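Local coordinates for cytosine-specific methyltransferase (Escherichia coli O157:H7 EDL933, PDB 3G7U), which is thought to methylate cytosine at carbon 5 in DNA, using S-adenosyl-L-methionine as the methyl donor, at residues A[205-210]-A[254-259]; A[215-220]-A[249-254]. All coordinates share one frame; numbering follows the deposited sequence.

Interaction 1: residues A[205-210]-A[254-259]; sequences DANWQS and GCTGTL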
loop_
_atom_site.group_PDB
_atom_site.type_symbol
_atom_site.label_atom_id
_atom_site.label_comp_id
_atom_site.label_asym_id
_atom_site.label_seq_id
_atom_site.Cartn_x
_atom_site.Cartn_y
_atom_site.Cartn_z
ATOM N N ASP A 205 -3.499 -9.309 -23.829
ATOM C CA ASP A 205 -3.017 -8.353 -24.817
ATOM C C ASP A 205 -1.592 -7.951 -24.434
ATOM O O ASP A 205 -1.391 -7.154 -23.508
ATOM C CB ASP A 205 -3.902 -7.090 -24.759
ATOM C CG ASP A 205 -3.447 -5.992 -25.719
ATOM O OD1 ASP A 205 -2.528 -6.173 -26.561
ATOM O OD2 ASP A 205 -4.068 -4.936 -25.670
ATOM N N ALA A 206 -0.640 -8.452 -25.178
ATOM C CA ALA A 206 0.749 -8.063 -25.022
ATOM C C ALA A 206 1.089 -6.913 -25.978
ATOM O O ALA A 206 1.114 -7.063 -27.208
ATOM C CB ALA A 206 1.649 -9.272 -25.234
ATOM N N ASN A 207 1.291 -5.747 -25.410
ATOM C CA ASN A 207 1.682 -4.588 -26.166
ATOM C C ASN A 207 2.931 -3.905 -25.604
ATOM O O ASN A 207 3.606 -4.442 -24.757
ATOM C CB ASN A 207 0.534 -3.612 -26.253
ATOM C CG ASN A 207 -0.015 -3.270 -24.922
ATOM O OD1 ASN A 207 0.618 -2.610 -24.143
ATOM N ND2 ASN A 207 -1.180 -3.747 -24.645
ATOM N N TRP A 208 3.223 -2.711 -26.087
ATOM C CA TRP A 208 4.277 -1.947 -25.500
ATOM C C TRP A 208 3.829 -1.060 -24.351
ATOM O O TRP A 208 4.079 -1.378 -23.234
ATOM C CB TRP A 208 5.147 -1.218 -26.524
ATOM C CG TRP A 208 6.189 -0.462 -25.862
ATOM C CD1 TRP A 208 7.164 -0.954 -25.106
ATOM C CD2 TRP A 208 6.338 0.939 -25.842
ATOM N NE1 TRP A 208 7.936 0.031 -24.611
ATOM C CE2 TRP A 208 7.450 1.219 -25.057
ATOM C CE3 TRP A 208 5.665 1.983 -26.442
ATOM C CZ2 TRP A 208 7.888 2.481 -24.844
ATOM C CZ3 TRP A 208 6.095 3.224 -26.222
ATOM C CH2 TRP A 208 7.197 3.474 -25.431
ATOM N N GLN A 209 3.162 0.050 -24.618
ATOM C CA GLN A 209 2.630 0.866 -23.514
ATOM C C GLN A 209 1.242 1.445 -23.731
ATOM O O GLN A 209 0.993 2.560 -23.369
ATOM C CB GLN A 209 3.580 1.979 -23.070
ATOM C CG GLN A 209 4.808 1.568 -22.262
ATOM C CD GLN A 209 4.544 1.338 -20.786
ATOM O OE1 GLN A 209 3.490 1.644 -20.285
ATOM N NE2 GLN A 209 5.518 0.784 -20.100
ATOM N N SER A 210 0.328 0.659 -24.264
ATOM C CA SER A 210 -0.945 1.161 -24.751
ATOM C C SER A 210 -1.753 2.075 -23.835
ATOM O O SER A 210 -1.643 2.024 -22.642
ATOM C CB SER A 210 -1.791 0.035 -25.296
ATOM O OG SER A 210 -3.156 0.164 -24.958
ATOM N N GLY A 254 -6.446 -3.928 -15.963
ATOM C CA GLY A 254 -5.008 -4.134 -15.756
ATOM C C GLY A 254 -4.444 -5.429 -16.261
ATOM O O GLY A 254 -3.322 -5.787 -15.898
ATOM N N CYS A 255 -5.188 -6.146 -17.107
ATOM C CA CYS A 255 -4.709 -7.420 -17.609
ATOM C C CYS A 255 -3.975 -7.190 -18.944
ATOM O O CYS A 255 -4.373 -7.685 -19.984
ATOM C CB CYS A 255 -5.862 -8.419 -17.776
ATOM S SG CYS A 255 -6.675 -8.777 -16.192
ATOM N N THR A 256 -2.915 -6.391 -18.900
ATOM C CA THR A 256 -2.196 -6.024 -20.098
ATOM C C THR A 256 -0.788 -6.592 -20.048
ATOM O O THR A 256 -0.061 -6.431 -19.060
ATOM C CB THR A 256 -2.185 -4.472 -20.342
ATOM O OG1 THR A 256 -0.984 -4.049 -21.015
ATOM C CG2 THR A 256 -2.381 -3.713 -19.096
ATOM N N GLY A 257 -0.426 -7.283 -21.118
ATOM C CA GLY A 257 0.881 -7.892 -21.174
ATOM C C GLY A 257 1.907 -7.007 -21.842
ATOM O O GLY A 257 1.594 -5.928 -22.305
ATOM N N THR A 258 3.143 -7.486 -21.861
ATOM C CA THR A 258 4.255 -6.815 -22.518
ATOM C C THR A 258 4.680 -7.703 -23.685
ATOM O O THR A 258 4.773 -8.926 -23.552
ATOM C CB THR A 258 5.392 -6.603 -21.522
ATOM O OG1 THR A 258 4.962 -5.726 -20.487
ATOM C CG2 THR A 258 6.636 -5.979 -22.199
ATOM N N LEU A 259 4.900 -7.107 -24.851
ATOM C CA LEU A 259 5.441 -7.851 -25.966
ATOM C C LEU A 259 6.950 -8.151 -25.806
ATOM O O LEU A 259 7.751 -7.210 -25.714
ATOM C CB LEU A 259 5.174 -7.068 -27.253
ATOM C CG LEU A 259 5.593 -7.708 -28.560
ATOM C CD1 LEU A 259 4.793 -8.980 -28.820
ATOM C CD2 LEU A 259 5.413 -6.660 -29.693
HETATM O O HOH W 1 -5.755 -8.520 -22.129
#

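Interaction 2: residues A[215-220]-A[249-254]; sequences WRTIKK and NNIISG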
loop_
_atom_site.group_PDB
_atom_site.type_symbol
_atom_site.label_atom_id
_atom_site.label_comp_id
_atom_site.label_asym_id
_atom_site.label_seq_id
_atom_site.Cartn_x
_atom_site.Cartn_y
_atom_site.Cartn_z
ATOM N N TRP A 215 -9.632 -4.300 -19.888
ATOM C CA TRP A 215 -10.700 -4.932 -19.098
ATOM C C TRP A 215 -10.870 -6.379 -19.586
ATOM O O TRP A 215 -11.011 -6.611 -20.789
ATOM C CB TRP A 215 -12.026 -4.215 -19.281
ATOM C CG TRP A 215 -12.134 -2.804 -18.781
ATOM C CD1 TRP A 215 -12.146 -1.669 -19.539
ATOM C CD2 TRP A 215 -12.304 -2.391 -17.422
ATOM N NE1 TRP A 215 -12.292 -0.557 -18.722
ATOM C CE2 TRP A 215 -12.391 -0.975 -17.422
ATOM C CE3 TRP A 215 -12.380 -3.077 -16.198
ATOM C CZ2 TRP A 215 -12.544 -0.230 -16.244
ATOM C CZ3 TRP A 215 -12.547 -2.335 -15.006
ATOM C CH2 TRP A 215 -12.627 -0.932 -15.043
ATOM N N ARG A 216 -10.883 -7.333 -18.659
ATOM C CA ARG A 216 -10.938 -8.748 -19.008
ATOM C C ARG A 216 -11.792 -9.520 -18.024
ATOM O O ARG A 216 -11.789 -9.226 -16.822
ATOM C CB ARG A 216 -9.520 -9.340 -19.010
ATOM C CG ARG A 216 -8.631 -8.926 -20.180
ATOM C CD ARG A 216 -9.259 -9.251 -21.559
ATOM N NE ARG A 216 -9.406 -10.711 -21.714
ATOM C CZ ARG A 216 -8.433 -11.550 -21.953
ATOM N NH1 ARG A 216 -7.172 -11.123 -22.077
ATOM N NH2 ARG A 216 -8.714 -12.838 -22.085
ATOM N N THR A 217 -12.475 -10.555 -18.535
ATOM C CA THR A 217 -13.242 -11.471 -17.722
ATOM C C THR A 217 -12.359 -12.426 -16.950
ATOM O O THR A 217 -11.369 -12.979 -17.495
ATOM C CB THR A 217 -14.240 -12.277 -18.631
ATOM O OG1 THR A 217 -15.170 -11.363 -19.194
ATOM C CG2 THR A 217 -14.985 -13.363 -17.833
ATOM N N ILE A 218 -12.673 -12.579 -15.654
ATOM C CA ILE A 218 -11.984 -13.533 -14.801
ATOM C C ILE A 218 -12.951 -14.592 -14.252
ATOM O O ILE A 218 -14.177 -14.426 -14.303
ATOM C CB ILE A 218 -11.320 -12.832 -13.607
ATOM C CG1 ILE A 218 -12.370 -12.048 -12.813
ATOM C CG2 ILE A 218 -10.203 -11.873 -14.091
ATOM C CD1 ILE A 218 -11.978 -11.759 -11.372
ATOM N N LYS A 219 -12.383 -15.655 -13.719
ATOM C CA LYS A 219 -13.160 -16.617 -12.945
ATOM C C LYS A 219 -13.115 -16.167 -11.504
ATOM O O LYS A 219 -12.028 -15.930 -10.957
ATOM C CB LYS A 219 -12.544 -18.001 -13.046
ATOM C CG LYS A 219 -12.603 -18.591 -14.417
ATOM C CD LYS A 219 -11.957 -19.968 -14.400
ATOM C CE LYS A 219 -11.899 -20.536 -15.808
ATOM N NZ LYS A 219 -13.158 -20.200 -16.542
ATOM N N LYS A 220 -14.287 -15.980 -10.911
ATOM C CA LYS A 220 -14.357 -15.727 -9.487
ATOM C C LYS A 220 -15.294 -16.693 -8.793
ATOM O O LYS A 220 -16.374 -16.329 -8.359
ATOM C CB LYS A 220 -14.628 -14.255 -9.135
ATOM C CG LYS A 220 -15.822 -13.556 -9.678
ATOM C CD LYS A 220 -15.815 -12.173 -9.028
ATOM C CE LYS A 220 -17.117 -11.880 -8.323
ATOM N NZ LYS A 220 -17.987 -10.921 -9.041
ATOM N N ASN A 249 -19.790 -8.124 -13.075
ATOM C CA ASN A 249 -19.814 -8.930 -14.289
ATOM C C ASN A 249 -18.537 -9.718 -14.557
ATOM O O ASN A 249 -18.279 -10.072 -15.703
ATOM C CB ASN A 249 -20.131 -8.032 -15.480
ATOM C CG ASN A 249 -21.570 -7.504 -15.430
ATOM O OD1 ASN A 249 -21.860 -6.400 -15.881
ATOM N ND2 ASN A 249 -22.473 -8.308 -14.880
ATOM N N ASN A 250 -17.766 -9.971 -13.496
ATOM C CA ASN A 250 -16.508 -10.730 -13.517
ATOM C C ASN A 250 -15.450 -10.112 -14.424
ATOM O O ASN A 250 -14.617 -10.822 -14.984
ATOM C CB ASN A 250 -16.734 -12.198 -13.909
ATOM C CG ASN A 250 -17.705 -12.937 -12.957
ATOM O OD1 ASN A 250 -18.105 -12.423 -11.917
ATOM N ND2 ASN A 250 -18.045 -14.157 -13.312
ATOM N N ILE A 251 -15.463 -8.792 -14.516
ATOM C CA ILE A 251 -14.536 -8.051 -15.374
ATOM C C ILE A 251 -13.666 -7.086 -14.570
ATOM O O ILE A 251 -14.176 -6.287 -13.791
ATOM C CB ILE A 251 -15.314 -7.293 -16.441
ATOM C CG1 ILE A 251 -15.936 -8.310 -17.430
ATOM C CG2 ILE A 251 -14.424 -6.305 -17.230
ATOM C CD1 ILE A 251 -17.081 -7.734 -18.244
ATOM N N ILE A 252 -12.359 -7.161 -14.793
ATOM C CA ILE A 252 -11.423 -6.310 -14.030
ATOM C C ILE A 252 -10.376 -5.676 -14.977
ATOM O O ILE A 252 -10.189 -6.136 -16.097
ATOM C CB ILE A 252 -10.749 -7.082 -12.919
ATOM C CG1 ILE A 252 -9.712 -8.077 -13.491
ATOM C CG2 ILE A 252 -11.791 -7.808 -11.956
ATOM C CD1 ILE A 252 -8.958 -8.859 -12.448
ATOM N N SER A 253 -9.745 -4.582 -14.529
ATOM C CA SER A 253 -8.798 -3.812 -15.357
ATOM C C SER A 253 -7.386 -4.347 -15.111
ATOM O O SER A 253 -7.175 -5.136 -14.185
ATOM C CB SER A 253 -8.857 -2.313 -15.008
ATOM O OG SER A 253 -8.495 -2.095 -13.637
ATOM N N GLY A 254 -6.446 -3.928 -15.963
ATOM C CA GLY A 254 -5.008 -4.134 -15.756
ATOM C C GLY A 254 -4.444 -5.429 -16.261
ATOM O O GLY A 254 -3.322 -5.787 -15.898
HETATM O O HOH W 2 -17.702 -11.342 -18.040
HETATM O O HOH W 3 -16.430 -15.607 -15.225
HETATM O O HOH W 4 -18.496 -16.263 -10.834
#

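Interaction 1: residues A[205-210]-A[254-259]
Ala206 lies against Gly257 in a short two-stranded parallel sheet, strand 205-207 beside strand 256-258, in the part of the cytosine-5 methyltransferase chain that probably forms its variable target-recognition region. The tight centre is mostly backbone. Because Gly257 brings no side chain, the CA atoms of Ala206 and Gly257 come within 3.9 Å, and three hydrogen bonds fasten the strands, whose short axes run 44° apart. Two of them belong to Gly257 and flank Ala206: Gly257 N gives a short bond of 2.6 Å to Asp205 O, and Asn207 N reaches Gly257 O at 3.1 Å. The third, Leu259 N to Asn207 O at 3.0 Å, carries the parallel register on past this pair. The small methyl of Ala206 fits beside the next carbonyl, Ala206 CB resting 3.6 Å from Thr258 O.

Around the Asn207 side chain, polar groups take over. Its CG sits between the backbone N and the carbonyl carbon (chi1 53°), and the side chain crosses that of Thr256 at about a right angle. Asn207 OD1 accepts from Ser210 N at 3.3 Å, a nearly straight Asx-motif bond (168°) that turns the chain as it leaves the strand. Lys340 NZ binds both Asn207 OD1 and Thr256 OG1, so one ammonium from helix 340-348 ties the two strands to that helix.

The outer margin is looser. Asp205 and Leu259 are exposed, which suits the carboxylate better than the isobutyl group, and before Asp205 O the backbone link runs through water. A water molecule accepts the N-H of Asp205 at 2.9 Å from Asp205 N and donates to Cys255 O at 2.7 Å, an oxygen that Ser214 OG also bonds.

Interaction 2: residues A[215-220]-A[249-254]
Asn250 O is gripped twice from the facing segment: Ile218 N donates to it at 2.7 Å in a nearly straight bond (165°) lying close to the C=O axis, and Thr217 CA adds a C-H contact at 3.1 Å. This oxygen stands at one end of a small antiparallel beta pairing. Next to it Arg216 and Ile252 form a hydrogen-bonded pair, Arg216 N to Ile252 O at 2.9 Å and Ile252 N to Arg216 O at 3.0 Å, while Thr217 and Ile251 form the non-hydrogen-bonded pair beside it.

Asn250 has a positive phi, a conformation asparagine tolerates well, and as C-prime residue of a Schellman motif it ends helix 241-248 and leads into strand 251-252. Both ends of its amide are used: ND2 meets two waters, one returning to Ile218 O and the other, over long bonds, to Lys220 O, and OD1 accepts from Lys220 NZ at 3.2 Å. The lysine chain is bent at chi3 and chi4, and its CG touches OD1 on the way; NZ also donates to Leu247 O, its stronger partner, joining the amide to the end of the helix.

At the opposite end Ser253 CB makes a CH-pi contact over the face of the six-membered ring of Trp215, 3.9 Å from the centroid and offset toward the rim. Trp215 CG stands beside the backbone N (chi1 -65°), and Lys246 of helix 241-248 makes a cation-pi contact with the ring. Between these ends Ile218 CG2 meets Ile252 CD1 at 3.7 Å, their branched side chains crossing at about a right angle.

These two isoleucines are buried: Ile218 also packs on Trp231 of helix 225-231 and both reach helix 321-328 at Arg326 and Arg322, while Trp215 and Ile251 lean on helix 241-248, from which strand 251-252 emerges.

In the fold
After the strands of the seven-stranded mixed sheet, the chain lays down 205-210 and, after four intervening residues, 215-220. It next runs through helices 225-231 and 241-248 before returning as 249-254, where interaction 2 closes a loop of 28 residues. Continuing without a break through the shared Gly254, it reaches 254-259, and interaction 1 closes the wider loop of 43 residues around that of interaction 2. The two contacts are therefore nested, not crossed: one continuous returning stretch pairs parallel with the earlier strand and antiparallel with the later one. They touch where Cys255 CB packs on Arg216 CG at 3.7 Å. Interaction 1 is tied to helix 340-348, interaction 2 to helices 225-231, 241-248 and 321-328.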